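PDB 6WT9: c-di-GMP synthase from Capnocytophaga granulosa, which makes the cyclic dinucleotide 3',3'-c-di-GMP from two molecules of GTP as the second-messenger synthase of a CBASS antiphage defence system. Local coordinates for residues Gln14-Leu22 and Thr90-Ile98; Asp35-Thr46 and Ser286-Ile294. All coordinates share one frame; numbering follows the deposited sequence.

Contact 1: Gln14-Leu22 and Thr90-Ile98; sequences QNRSNPEKL and THIKGYSDI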
loop_
_atom_site.group_PDB
_atom_site.type_symbol
_atom_site.label_atom_id
_atom_site.label_comp_id
_atom_site.label_asym_id
_atom_site.label_seq_id
_atom_site.Cartn_x
_atom_site.Cartn_y
_atom_site.Cartn_z
ATOM N N GLN A 14 -9.680 10.997 -10.771
ATOM C CA GLN A 14 -8.717 11.290 -11.828
ATOM C C GLN A 14 -7.583 12.164 -11.309
ATOM O O GLN A 14 -6.415 11.948 -11.652
ATOM C CB GLN A 14 -9.415 11.967 -13.010
ATOM C CG GLN A 14 -10.217 11.025 -13.901
ATOM C CD GLN A 14 -10.919 11.755 -15.033
ATOM O OE1 GLN A 14 -11.574 12.773 -14.817
ATOM N NE2 GLN A 14 -10.775 11.242 -16.250
ATOM N N ASN A 15 -7.908 13.158 -10.479
ATOM C CA ASN A 15 -6.882 14.021 -9.908
ATOM C C ASN A 15 -6.033 13.298 -8.873
ATOM O O ASN A 15 -4.883 13.691 -8.647
ATOM C CB ASN A 15 -7.527 15.259 -9.286
ATOM C CG ASN A 15 -8.230 16.129 -10.312
ATOM O OD1 ASN A 15 -7.811 16.209 -11.467
ATOM N ND2 ASN A 15 -9.303 16.788 -9.894
ATOM N N ARG A 16 -6.566 12.253 -8.242
ATOM C CA ARG A 16 -5.787 11.495 -7.271
ATOM C C ARG A 16 -4.789 10.571 -7.961
ATOM O O ARG A 16 -3.602 10.563 -7.618
ATOM C CB ARG A 16 -6.723 10.697 -6.362
ATOM C CG ARG A 16 -6.020 9.776 -5.378
ATOM C CD ARG A 16 -7.033 8.911 -4.644
ATOM N NE ARG A 16 -7.999 9.726 -3.914
ATOM C CZ ARG A 16 -9.270 9.388 -3.717
ATOM N NH1 ARG A 16 -9.742 8.245 -4.205
ATOM N NH2 ARG A 16 -10.073 10.201 -3.040
ATOM N N SER A 17 -5.252 9.790 -8.939
ATOM C CA SER A 17 -4.379 8.839 -9.617
ATOM C C SER A 17 -3.587 9.466 -10.756
ATOM O O SER A 17 -2.522 8.947 -11.110
ATOM C CB SER A 17 -5.198 7.658 -10.153
ATOM O OG SER A 17 -6.192 8.086 -11.068
ATOM N N ASN A 18 -4.073 10.563 -11.333
ATOM C CA ASN A 18 -3.419 11.241 -12.450
ATOM C C ASN A 18 -3.406 12.738 -12.165
ATOM O O ASN A 18 -4.099 13.518 -12.829
ATOM C CB ASN A 18 -4.138 10.921 -13.763
ATOM C CG ASN A 18 -3.445 11.505 -14.979
ATOM O OD1 ASN A 18 -2.342 12.045 -14.887
ATOM N ND2 ASN A 18 -4.094 11.396 -16.132
ATOM N N PRO A 19 -2.624 13.175 -11.170
ATOM C CA PRO A 19 -2.677 14.591 -10.775
ATOM C C PRO A 19 -2.134 15.537 -11.830
ATOM O O PRO A 19 -2.585 16.688 -11.901
ATOM C CB PRO A 19 -1.830 14.628 -9.495
ATOM C CG PRO A 19 -0.877 13.495 -9.652
ATOM C CD PRO A 19 -1.646 12.416 -10.371
ATOM N N GLU A 20 -1.180 15.098 -12.646
ATOM C CA GLU A 20 -0.652 15.939 -13.712
ATOM C C GLU A 20 -1.552 15.962 -14.939
ATOM O O GLU A 20 -1.234 16.662 -15.906
ATOM C CB GLU A 20 0.753 15.474 -14.098
ATOM C CG GLU A 20 1.711 15.419 -12.919
ATOM C CD GLU A 20 3.134 15.099 -13.328
ATOM O OE1 GLU A 20 3.423 15.112 -14.543
ATOM O OE2 GLU A 20 3.964 14.835 -12.432
ATOM N N LYS A 21 -2.659 15.216 -14.916
ATOM C CA LYS A 21 -3.655 15.232 -15.988
ATOM C C LYS A 21 -3.033 14.879 -17.336
ATOM O O LYS A 21 -3.298 15.523 -18.353
ATOM C CB LYS A 21 -4.370 16.584 -16.052
ATOM C CG LYS A 21 -5.114 16.939 -14.776
ATOM C CD LYS A 21 -5.619 18.371 -14.806
ATOM C CE LYS A 21 -6.339 18.724 -13.514
ATOM N NZ LYS A 21 -6.744 20.156 -13.478
ATOM N N LEU A 22 -2.190 13.850 -17.342
ATOM C CA LEU A 22 -1.595 13.372 -18.583
ATOM C C LEU A 22 -2.675 12.729 -19.441
ATOM O O LEU A 22 -3.333 11.775 -19.011
ATOM C CB LEU A 22 -0.472 12.383 -18.281
ATOM C CG LEU A 22 0.600 12.918 -17.327
ATOM C CD1 LEU A 22 1.702 11.894 -17.098
ATOM C CD2 LEU A 22 1.179 14.225 -17.851
ATOM N N THR A 90 -0.174 -1.377 -5.524
ATOM C CA THR A 90 -1.487 -1.218 -4.912
ATOM C C THR A 90 -1.724 0.204 -4.425
ATOM O O THR A 90 -2.743 0.468 -3.778
ATOM C CB THR A 90 -1.665 -2.201 -3.754
ATOM O OG1 THR A 90 -0.602 -2.026 -2.810
ATOM C CG2 THR A 90 -1.656 -3.637 -4.263
ATOM N N HIS A 91 -0.804 1.121 -4.708
ATOM C CA HIS A 91 -1.013 2.518 -4.373
ATOM C C HIS A 91 -2.098 3.112 -5.262
ATOM O O HIS A 91 -2.308 2.679 -6.400
ATOM C CB HIS A 91 0.292 3.310 -4.511
ATOM C CG HIS A 91 0.920 3.230 -5.870
ATOM N ND1 HIS A 91 1.332 2.041 -6.434
ATOM C CD2 HIS A 91 1.229 4.197 -6.766
ATOM C CE1 HIS A 91 1.854 2.278 -7.625
ATOM N NE2 HIS A 91 1.807 3.579 -7.848
ATOM N N ILE A 92 -2.803 4.104 -4.722
ATOM C CA ILE A 92 -3.929 4.724 -5.413
ATOM C C ILE A 92 -3.669 6.173 -5.788
ATOM O O ILE A 92 -4.494 6.766 -6.501
ATOM C CB ILE A 92 -5.226 4.624 -4.582
ATOM C CG1 ILE A 92 -5.042 5.299 -3.222
ATOM C CG2 ILE A 92 -5.637 3.172 -4.403
ATOM C CD1 ILE A 92 -6.286 5.292 -2.368
ATOM N N LYS A 93 -2.569 6.767 -5.335
ATOM C CA LYS A 93 -2.234 8.147 -5.658
ATOM C C LYS A 93 -1.079 8.186 -6.647
ATOM O O LYS A 93 -0.107 7.435 -6.511
ATOM C CB LYS A 93 -1.859 8.937 -4.403
ATOM C CG LYS A 93 -2.887 8.880 -3.286
ATOM C CD LYS A 93 -2.624 9.967 -2.255
ATOM C CE LYS A 93 -1.157 10.016 -1.862
ATOM N NZ LYS A 93 -0.852 11.174 -0.975
ATOM N N GLY A 94 -1.191 9.066 -7.643
ATOM C CA GLY A 94 -0.089 9.252 -8.574
ATOM C C GLY A 94 1.162 9.766 -7.889
ATOM O O GLY A 94 2.279 9.385 -8.245
ATOM N N TYR A 95 0.992 10.635 -6.897
ATOM C CA TYR A 95 2.110 11.153 -6.109
ATOM C C TYR A 95 2.395 10.259 -4.909
ATOM O O TYR A 95 2.538 10.718 -3.777
ATOM C CB TYR A 95 1.820 12.584 -5.671
ATOM C CG TYR A 95 1.874 13.592 -6.795
ATOM C CD1 TYR A 95 2.640 13.354 -7.929
ATOM C CD2 TYR A 95 1.158 14.779 -6.723
ATOM C CE1 TYR A 95 2.693 14.272 -8.961
ATOM C CE2 TYR A 95 1.205 15.706 -7.748
ATOM C CZ TYR A 95 1.973 15.447 -8.865
ATOM O OH TYR A 95 2.023 16.365 -9.888
ATOM N N SER A 96 2.472 8.956 -5.163
ATOM C CA SER A 96 2.720 7.995 -4.100
ATOM C C SER A 96 4.170 8.077 -3.643
ATOM O O SER A 96 5.094 8.058 -4.461
ATOM C CB SER A 96 2.395 6.583 -4.580
ATOM O OG SER A 96 2.637 5.627 -3.562
ATOM N N ASP A 97 4.370 8.174 -2.333
ATOM C CA ASP A 97 5.715 8.143 -1.787
ATOM C C ASP A 97 6.222 6.703 -1.747
ATOM O O ASP A 97 5.512 5.750 -2.081
ATOM C CB ASP A 97 5.749 8.788 -0.404
ATOM C CG ASP A 97 4.693 8.229 0.527
ATOM O OD1 ASP A 97 4.782 7.036 0.887
ATOM O OD2 ASP A 97 3.776 8.988 0.904
ATOM N N ILE A 98 7.475 6.542 -1.333
ATOM C CA ILE A 98 8.108 5.234 -1.253
ATOM C C ILE A 98 8.980 5.206 -0.007
ATOM O O ILE A 98 9.493 6.236 0.439
ATOM C CB ILE A 98 8.929 4.920 -2.528
ATOM C CG1 ILE A 98 9.352 3.451 -2.564
ATOM C CG2 ILE A 98 10.141 5.835 -2.629
ATOM C CD1 ILE A 98 9.887 3.009 -3.909
HETATM O O HOH W 1 -1.596 11.856 -6.217
#
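The pyrrolidine ring of P19 lies over one face of the Y95 phenol, with CG of P19 3.5 Å from the centroid of the Y95 ring and nearly along the ring normal, a CH-pi contact placed squarely over the centre. CB of P19 follows behind and reaches the CE2 side of the same ring. At the hydroxyl end of Y95, E20 crosses the phenol at about a right angle. Its CG packs 3.2 Å from OH of Y95, and the extended chain carries OE2 to the ring edge, near the ring plane, with the carboxylate turned 50° against the ring. Y95 reaches this position with CG anti to its own carbonyl carbon (chi1 -71°), from the centre of an inverse gamma turn.

Next to this stack the two segments meet through their backbones. S17 and G94 come within 4.4 Å, CA to CA, and N of G94 donates to O of R16 at 2.8 Å, almost straight at 170° and in the carbonyl plane, on a lone pair. The same R16 oxygen takes a hydrogen bond from a water that in turn accepts from N of Y95, so the C-terminal end of helix 6-17 is tied to two successive amides of the loop, the second through the water. CA of K93 adds a CH contact to that oxygen. The side chains of R16 and K93 cross at about a right angle, with CG of R16 3.9 Å from CG of K93. The R16 guanidinium runs on to D259 and N255.

The contact thus joins the C-terminal end of helix 6-17 and the turn after it to the loop between helix 85-88 and strand 98-104, a loop that belongs to the nucleotidyltransferase domain. Helix 54-71 meets P19 through Y56, helix 245-259 lies beside R16 and I92, and R185 of strand 185-194 touches Y95.

Contact 2: Asp35-Thr46 and Ser286-Ile294; sequences DVKYNDVLKYIT and SNKYQLVPI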
loop_
_atom_site.group_PDB
_atom_site.type_symbol
_atom_site.label_atom_id
_atom_site.label_comp_id
_atom_site.label_asym_id
_atom_site.label_seq_id
_atom_site.Cartn_x
_atom_site.Cartn_y
_atom_site.Cartn_z
ATOM N N ASP A 35 -16.715 0.372 -22.112
ATOM C CA ASP A 35 -18.063 0.170 -21.588
ATOM C C ASP A 35 -18.464 1.246 -20.584
ATOM O O ASP A 35 -19.661 1.449 -20.345
ATOM C CB ASP A 35 -18.176 -1.207 -20.934
ATOM C CG ASP A 35 -17.186 -1.392 -19.794
ATOM O OD1 ASP A 35 -15.977 -1.148 -20.005
ATOM O OD2 ASP A 35 -17.612 -1.773 -18.685
ATOM N N VAL A 36 -17.493 1.935 -19.985
ATOM C CA VAL A 36 -17.779 2.832 -18.871
ATOM C C VAL A 36 -18.327 4.149 -19.396
ATOM O O VAL A 36 -18.779 4.998 -18.619
ATOM C CB VAL A 36 -16.523 3.060 -18.015
ATOM C CG1 VAL A 36 -15.944 1.727 -17.594
ATOM C CG2 VAL A 36 -15.484 3.864 -18.791
ATOM N N LYS A 37 -18.302 4.320 -20.717
ATOM C CA LYS A 37 -18.726 5.572 -21.333
ATOM C C LYS A 37 -20.174 5.903 -20.991
ATOM O O LYS A 37 -21.054 5.035 -21.015
ATOM C CB LYS A 37 -18.547 5.494 -22.847
ATOM C CG LYS A 37 -17.101 5.348 -23.266
ATOM C CD LYS A 37 -16.941 5.437 -24.766
ATOM C CE LYS A 37 -15.609 6.065 -25.115
ATOM N NZ LYS A 37 -15.435 7.353 -24.393
ATOM N N TYR A 38 -20.407 7.175 -20.660
ATOM C CA TYR A 38 -21.740 7.702 -20.363
ATOM C C TYR A 38 -22.388 6.993 -19.174
ATOM O O TYR A 38 -23.616 6.919 -19.078
ATOM C CB TYR A 38 -22.648 7.630 -21.595
ATOM C CG TYR A 38 -21.964 8.070 -22.870
ATOM C CD1 TYR A 38 -21.710 9.413 -23.117
ATOM C CD2 TYR A 38 -21.570 7.142 -23.826
ATOM C CE1 TYR A 38 -21.082 9.820 -24.279
ATOM C CE2 TYR A 38 -20.941 7.540 -24.993
ATOM C CZ TYR A 38 -20.699 8.881 -25.214
ATOM O OH TYR A 38 -20.074 9.284 -26.373
ATOM N N ASN A 39 -21.575 6.469 -18.259
ATOM C CA ASN A 39 -22.094 5.805 -17.065
ATOM C C ASN A 39 -21.115 6.053 -15.926
ATOM O O ASN A 39 -20.038 5.451 -15.889
ATOM C CB ASN A 39 -22.297 4.314 -17.306
ATOM C CG ASN A 39 -23.263 3.697 -16.320
ATOM O OD1 ASN A 39 -22.865 3.224 -15.259
ATOM N ND2 ASN A 39 -24.545 3.709 -16.662
ATOM N N ASP A 40 -21.502 6.922 -14.991
ATOM C CA ASP A 40 -20.556 7.421 -13.997
ATOM C C ASP A 40 -20.171 6.360 -12.973
ATOM O O ASP A 40 -19.028 6.351 -12.499
ATOM C CB ASP A 40 -21.139 8.647 -13.295
ATOM C CG ASP A 40 -21.379 9.804 -14.247
ATOM O OD1 ASP A 40 -20.580 9.974 -15.190
ATOM O OD2 ASP A 40 -22.366 10.542 -14.050
ATOM N N VAL A 41 -21.094 5.467 -12.609
ATOM C CA VAL A 41 -20.768 4.487 -11.577
ATOM C C VAL A 41 -19.763 3.467 -12.099
ATOM O O VAL A 41 -18.897 3.003 -11.348
ATOM C CB VAL A 41 -22.045 3.814 -11.036
ATOM C CG1 VAL A 41 -22.716 2.972 -12.105
ATOM C CG2 VAL A 41 -21.727 2.972 -9.806
ATOM N N LEU A 42 -19.836 3.118 -13.386
ATOM C CA LEU A 42 -18.849 2.206 -13.954
ATOM C C LEU A 42 -17.491 2.877 -14.106
ATOM O O LEU A 42 -16.458 2.214 -13.966
ATOM C CB LEU A 42 -19.327 1.675 -15.307
ATOM C CG LEU A 42 -20.661 0.928 -15.344
ATOM C CD1 LEU A 42 -20.922 0.386 -16.739
ATOM C CD2 LEU A 42 -20.695 -0.192 -14.310
ATOM N N LYS A 43 -17.473 4.180 -14.400
ATOM C CA LYS A 43 -16.210 4.908 -14.497
ATOM C C LYS A 43 -15.490 4.923 -13.157
ATOM O O LYS A 43 -14.282 4.667 -13.082
ATOM C CB LYS A 43 -16.456 6.340 -14.970
ATOM C CG LYS A 43 -17.039 6.486 -16.360
ATOM C CD LYS A 43 -17.225 7.962 -16.684
ATOM C CE LYS A 43 -17.809 8.175 -18.065
ATOM N NZ LYS A 43 -17.947 9.629 -18.367
ATOM N N TYR A 44 -16.221 5.234 -12.085
ATOM C CA TYR A 44 -15.609 5.328 -10.766
ATOM C C TYR A 44 -15.073 3.978 -10.309
ATOM O O TYR A 44 -13.956 3.893 -9.788
ATOM C CB TYR A 44 -16.625 5.879 -9.764
ATOM C CG TYR A 44 -16.115 5.975 -8.345
ATOM C CD1 TYR A 44 -15.184 6.938 -7.985
ATOM C CD2 TYR A 44 -16.574 5.107 -7.363
ATOM C CE1 TYR A 44 -14.718 7.031 -6.689
ATOM C CE2 TYR A 44 -16.115 5.193 -6.065
ATOM C CZ TYR A 44 -15.188 6.157 -5.732
ATOM O OH TYR A 44 -14.728 6.245 -4.438
ATOM N N ILE A 45 -15.848 2.911 -10.511
ATOM C CA ILE A 45 -15.409 1.584 -10.093
ATOM C C ILE A 45 -14.203 1.134 -10.908
ATOM O O ILE A 45 -13.232 0.599 -10.360
ATOM C CB ILE A 45 -16.572 0.581 -10.202
ATOM C CG1 ILE A 45 -17.717 0.987 -9.272
ATOM C CG2 ILE A 45 -16.100 -0.826 -9.867
ATOM C CD1 ILE A 45 -18.999 0.225 -9.525
ATOM N N THR A 46 -14.239 1.347 -12.227
ATOM C CA THR A 46 -13.141 0.894 -13.077
ATOM C C THR A 46 -11.850 1.637 -12.764
ATOM O O THR A 46 -10.772 1.030 -12.729
ATOM C CB THR A 46 -13.506 1.064 -14.552
ATOM O OG1 THR A 46 -14.702 0.331 -14.843
ATOM C CG2 THR A 46 -12.383 0.547 -15.435
ATOM N N SER A 286 -13.731 -13.770 -12.349
ATOM C CA SER A 286 -14.632 -12.634 -12.210
ATOM C C SER A 286 -14.100 -11.422 -12.964
ATOM O O SER A 286 -12.894 -11.166 -12.990
ATOM C CB SER A 286 -14.814 -12.291 -10.733
ATOM O OG SER A 286 -15.233 -13.429 -10.001
ATOM N N ASN A 287 -15.011 -10.667 -13.578
ATOM C CA ASN A 287 -14.622 -9.415 -14.206
ATOM C C ASN A 287 -14.527 -8.318 -13.146
ATOM O O ASN A 287 -14.780 -8.538 -11.958
ATOM C CB ASN A 287 -15.589 -9.050 -15.338
ATOM C CG ASN A 287 -17.016 -8.789 -14.860
ATOM O OD1 ASN A 287 -17.250 -8.065 -13.892
ATOM N ND2 ASN A 287 -17.981 -9.373 -15.561
ATOM N N LYS A 288 -14.160 -7.112 -13.588
ATOM C CA LYS A 288 -13.908 -6.019 -12.654
ATOM C C LYS A 288 -15.143 -5.695 -11.821
ATOM O O LYS A 288 -15.042 -5.470 -10.611
ATOM C CB LYS A 288 -13.431 -4.782 -13.417
ATOM C CG LYS A 288 -14.280 -4.449 -14.632
ATOM C CD LYS A 288 -13.731 -3.262 -15.401
ATOM C CE LYS A 288 -14.558 -2.998 -16.652
ATOM N NZ LYS A 288 -14.094 -1.791 -17.391
ATOM N N TYR A 289 -16.322 -5.681 -12.446
ATOM C CA TYR A 289 -17.532 -5.302 -11.722
ATOM C C TYR A 289 -17.957 -6.384 -10.737
ATOM O O TYR A 289 -18.444 -6.079 -9.644
ATOM C CB TYR A 289 -18.655 -4.998 -12.712
ATOM C CG TYR A 289 -18.303 -3.889 -13.671
ATOM C CD1 TYR A 289 -17.582 -2.782 -13.243
ATOM C CD2 TYR A 289 -18.671 -3.956 -15.007
ATOM C CE1 TYR A 289 -17.250 -1.766 -14.116
ATOM C CE2 TYR A 289 -18.345 -2.946 -15.887
ATOM C CZ TYR A 289 -17.634 -1.853 -15.436
ATOM O OH TYR A 289 -17.305 -0.845 -16.309
ATOM N N GLN A 290 -17.774 -7.654 -11.104
ATOM C CA GLN A 290 -18.146 -8.756 -10.225
ATOM C C GLN A 290 -17.257 -8.857 -8.994
ATOM O O GLN A 290 -17.599 -9.596 -8.064
ATOM C CB GLN A 290 -18.114 -10.070 -11.005
ATOM C CG GLN A 290 -19.135 -10.131 -12.131
ATOM C CD GLN A 290 -18.822 -11.209 -13.145
ATOM O OE1 GLN A 290 -17.678 -11.644 -13.273
ATOM N NE2 GLN A 290 -19.841 -11.646 -13.877
ATOM N N LEU A 291 -16.130 -8.143 -8.959
ATOM C CA LEU A 291 -15.313 -8.124 -7.754
ATOM C C LEU A 291 -15.998 -7.389 -6.607
ATOM O O LEU A 291 -15.659 -7.633 -5.444
ATOM C CB LEU A 291 -13.954 -7.486 -8.048
ATOM C CG LEU A 291 -13.094 -8.185 -9.103
ATOM C CD1 LEU A 291 -11.814 -7.407 -9.359
ATOM C CD2 LEU A 291 -12.780 -9.613 -8.677
ATOM N N VAL A 292 -16.952 -6.511 -6.904
ATOM C CA VAL A 292 -17.644 -5.740 -5.871
ATOM C C VAL A 292 -18.551 -6.649 -5.043
ATOM O O VAL A 292 -18.479 -6.599 -3.806
ATOM C CB VAL A 292 -18.422 -4.561 -6.479
ATOM C CG1 VAL A 292 -19.234 -3.848 -5.406
ATOM C CG2 VAL A 292 -17.467 -3.591 -7.156
ATOM N N PRO A 293 -19.413 -7.485 -5.643
ATOM C CA PRO A 293 -20.185 -8.427 -4.810
ATOM C C PRO A 293 -19.310 -9.402 -4.041
ATOM O O PRO A 293 -19.697 -9.853 -2.956
ATOM C CB PRO A 293 -21.073 -9.157 -5.828
ATOM C CG PRO A 293 -21.144 -8.245 -6.996
ATOM C CD PRO A 293 -19.823 -7.564 -7.059
ATOM N N ILE A 294 -18.137 -9.742 -4.579
ATOM C CA ILE A 294 -17.230 -10.648 -3.883
ATOM C C ILE A 294 -16.611 -9.959 -2.674
ATOM O O ILE A 294 -16.464 -10.564 -1.605
ATOM C CB ILE A 294 -16.165 -11.172 -4.862
ATOM C CG1 ILE A 294 -16.831 -12.073 -5.903
ATOM C CG2 ILE A 294 -15.059 -11.912 -4.120
ATOM C CD1 ILE A 294 -15.952 -12.405 -7.071
#
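The Y289 ring is held between two aliphatic groups. CD2 of L42 sits over one face, 3.8 Å from the ring centroid in a CH-pi contact offset toward the rim, while the CG methylene of its own neighbour K288 lies over the centre of the opposite face. The L42 side chain crosses the phenol at about a right angle. I45 extends this apolar patch with a single branch: CG2, anti to the backbone N, approaches the ring edge at CD1 of Y289 and also packs 4.1 Å from CG2 of V292.

Further out, the phenol ends among polar groups. OH of Y289 donates to OD2 of D35 over 2.6 Å, reaching the carboxylate from above its plane (35° out of it), although OD2 itself lies near the plane of the ring; the two planes are 51° apart. The other oxygen, OD1 of D35, uses its syn lone pair to accept from NZ of K288 at 3.3 Å in a salt bridge. The extended K288 chain runs in from the opposite direction, and NZ also makes a weak bond to OG1 of T46 and a stronger one to N33. T46 OG1 in turn donates to O of L42 at 2.7 Å, which fixes the rotation of the threonine; this hydroxyl and N of T46 reach that oxygen from opposite faces of its plane.

Helix 40-49 and the turn preceding it thereby meet the residues leading into helix 291-304 and, through V292, its first turn. Helix 327-347 borders the apolar part, with L347 against L42 and V292 and I343 against I45, while helix 23-32 packs on V36 and T46.

In the fold
Contacts 1 and 2 lie 20 Å apart between centres, with nearest atoms about 5 Å from each other and no touch. Along the chain their segments alternate: 14-22, 35-46, 90-98, then 286-294. The first two belong to the N-terminal helices, joined in sequence by helix 23-32, so this one region meets the nucleotidyltransferase domain through contact 1 and helix 291-304 through contact 2, with helix 327-347 packed alongside. D259, at the end of helix 245-259, connects them further, by a salt bridge to R16 of contact 1 and a hydrogen bond to Y44 on helix 40-49, in segment 35-46. The N-terminal helices therefore bridge the catalytic domain and the helical C-terminal part of this single-chain synthase.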